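Local coordinates for N-methyltransferase (Streptoalloteichus sp. ATCC 53650, PDB 5BSZ), which probably methylates the amino group of a deoxysugar in kedarcidin biosynthesis, using S-adenosylmethionine as the methyl donor, at residues A[42-47]-A[240-245]. Sequence-based numbering, arbitrary orientation.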
loop_
_atom_site.group_PDB
_atom_site.type_symbol
_atom_site.label_atom_id
_atom_site.label_comp_id
_atom_site.label_asym_id
_atom_site.label_seq_id
_atom_site.Cartn_x
_atom_site.Cartn_y
_atom_site.Cartn_z
ATOM N N ARG A 42 17.512 -0.541 45.218
ATOM C CA ARG A 42 18.207 -1.078 46.380
ATOM C C ARG A 42 18.970 -0.012 47.154
ATOM O O ARG A 42 19.010 -0.064 48.388
ATOM C CB ARG A 42 19.065 -2.254 45.991
ATOM C CG ARG A 42 18.271 -3.497 45.600
ATOM C CD ARG A 42 17.761 -4.213 46.845
ATOM N NE ARG A 42 16.959 -5.402 46.530
ATOM C CZ ARG A 42 17.439 -6.538 46.040
ATOM N NH1 ARG A 42 18.726 -6.708 45.790
ATOM N NH2 ARG A 42 16.635 -7.551 45.790
ATOM N N GLU A 43 19.480 1.013 46.480
ATOM C CA GLU A 43 20.036 2.157 47.204
ATOM C C GLU A 43 19.046 2.803 48.140
ATOM O O GLU A 43 19.459 3.339 49.154
ATOM C CB GLU A 43 20.526 3.318 46.323
ATOM C CG GLU A 43 21.700 3.010 45.428
ATOM C CD GLU A 43 22.083 4.186 44.518
ATOM O OE1 GLU A 43 21.235 4.955 44.016
ATOM O OE2 GLU A 43 23.275 4.304 44.224
ATOM N N ARG A 44 17.781 2.886 47.745
ATOM C CA ARG A 44 16.799 3.665 48.491
ATOM C C ARG A 44 15.970 2.719 49.384
ATOM O O ARG A 44 15.317 3.172 50.299
ATOM C CB ARG A 44 15.892 4.448 47.541
ATOM C CG ARG A 44 16.495 5.726 46.930
ATOM C CD ARG A 44 15.991 5.997 45.483
ATOM N NE ARG A 44 16.761 7.125 44.959
ATOM C CZ ARG A 44 17.972 6.982 44.450
ATOM N NH1 ARG A 44 18.486 5.772 44.237
ATOM N NH2 ARG A 44 18.638 8.049 44.100
ATOM N N ARG A 45 15.987 1.430 49.079
ATOM C CA ARG A 45 15.116 0.431 49.710
ATOM C C ARG A 45 15.855 -0.888 49.698
ATOM O O ARG A 45 15.651 -1.754 48.843
ATOM C CB ARG A 45 13.753 0.324 49.040
ATOM C CG ARG A 45 12.732 -0.180 50.064
ATOM C CD ARG A 45 11.308 0.062 49.657
ATOM N NE ARG A 45 10.293 -0.712 50.382
ATOM C CZ ARG A 45 9.579 -0.257 51.408
ATOM N NH1 ARG A 45 8.655 -1.022 51.924
ATOM N NH2 ARG A 45 9.739 0.954 51.897
ATOM N N PRO A 46 16.779 -1.045 50.664
ATOM C CA PRO A 46 17.733 -2.163 50.641
ATOM C C PRO A 46 17.092 -3.555 50.655
ATOM O O PRO A 46 17.657 -4.535 50.147
ATOM C CB PRO A 46 18.602 -1.900 51.881
ATOM C CG PRO A 46 18.489 -0.433 52.114
ATOM C CD PRO A 46 17.108 -0.035 51.677
ATOM N N GLY A 47 15.945 -3.654 51.294
ATOM C CA GLY A 47 15.281 -4.946 51.396
ATOM C C GLY A 47 14.273 -5.167 50.285
ATOM O O GLY A 47 13.528 -6.131 50.360
ATOM N N LEU A 240 17.294 9.175 34.652
ATOM C CA LEU A 240 16.088 8.569 35.173
ATOM C C LEU A 240 15.430 9.530 36.101
ATOM O O LEU A 240 16.125 10.249 36.823
ATOM C CB LEU A 240 16.420 7.266 35.898
ATOM C CG LEU A 240 16.964 6.090 35.125
ATOM C CD1 LEU A 240 17.173 4.947 36.105
ATOM C CD2 LEU A 240 16.068 5.587 33.993
ATOM N N PHE A 241 14.099 9.518 36.130
ATOM C CA PHE A 241 13.357 10.192 37.182
ATOM C C PHE A 241 12.889 9.195 38.221
ATOM O O PHE A 241 12.301 8.146 37.881
ATOM C CB PHE A 241 12.195 10.993 36.630
ATOM C CG PHE A 241 12.628 12.118 35.750
ATOM C CD1 PHE A 241 13.102 13.313 36.298
ATOM C CD2 PHE A 241 12.661 11.967 34.380
ATOM C CE1 PHE A 241 13.536 14.337 35.471
ATOM C CE2 PHE A 241 13.118 12.973 33.551
ATOM C CZ PHE A 241 13.540 14.165 34.085
ATOM N N VAL A 242 13.225 9.497 39.469
ATOM C CA VAL A 242 12.922 8.573 40.592
ATOM C C VAL A 242 12.171 9.314 41.670
ATOM O O VAL A 242 12.435 10.501 41.917
ATOM C CB VAL A 242 14.187 7.942 41.183
ATOM C CG1 VAL A 242 13.860 7.009 42.345
ATOM C CG2 VAL A 242 14.933 7.159 40.107
ATOM N N GLY A 243 11.216 8.623 42.281
ATOM C CA GLY A 243 10.433 9.183 43.369
ATOM C C GLY A 243 10.368 8.175 44.500
ATOM O O GLY A 243 10.259 6.949 44.276
ATOM N N VAL A 244 10.469 8.700 45.726
ATOM C CA VAL A 244 10.302 7.861 46.904
ATOM C C VAL A 244 9.023 8.272 47.533
ATOM O O VAL A 244 8.819 9.454 47.827
ATOM C CB VAL A 244 11.447 8.017 47.901
ATOM C CG1 VAL A 244 11.138 7.277 49.201
ATOM C CG2 VAL A 244 12.716 7.506 47.239
ATOM N N ARG A 245 8.107 7.323 47.678
ATOM C CA ARG A 245 6.803 7.716 48.183
ATOM C C ARG A 245 6.908 8.225 49.660
ATOM O O ARG A 245 7.476 7.537 50.511
ATOM C CB ARG A 245 5.903 6.507 48.107
ATOM C CG ARG A 245 4.543 6.665 48.719
ATOM C CD ARG A 245 3.573 7.365 47.823
ATOM N NE ARG A 245 2.273 6.713 47.963
ATOM C CZ ARG A 245 1.122 7.302 47.687
ATOM N NH1 ARG A 245 0.002 6.610 47.819
ATOM N NH2 ARG A 245 1.097 8.565 47.261
#
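R44, on helix 30-44, lays the aliphatic part of its side chain across V242 and V244 of strand 240-245, joining a helix to one face of the mixed sheet in this Rossmann-like methyltransferase fold. Strand 240-245, the one strand that runs against the rest, is inserted between 143-146 and 225-230, giving the 3-2-1-4-5-7-6 order characteristic of class I methyltransferases. V242 and V244 alternate with G243, so both branched side chains emerge toward the helix. Valine suits these places because it favours extended backbone and offers a compact apolar surface. CD of R44 lies 4.0 Å from V244 CG2, while NE comes within 3.9 Å of V242 CG1, a methyl that meets the guanidinium obliquely. Each methyl is positioned by rotation about its own valine's first torsion: V242 turns CG1 anti to its N (chi1 179°), whereas V244 presents the branch lying beside N.

Arginine can serve both surroundings, its methylenes covering the valines and its charged head continuing past them. That head is held by acids on two elements: NH2 forms a salt bridge with E228 of neighbouring strand 225-230, and NH1 forms another with E43, the residue just before it. NH1 also donates to the V40 carbonyl, so the guanidinium is tied back to its own helix while reaching the sheet. V143 and L230 add apolar contacts around the arginine. A leucine in its place would probably leave E228 and E43 without their shared cationic partner, weakening the link between the helix and strands 240-245 and 225-230. In the bridge to E43, NH1 of R44 stands 2.9 Å from E43 OE1, meeting its anti lone pair with an N-H...O angle of 148°.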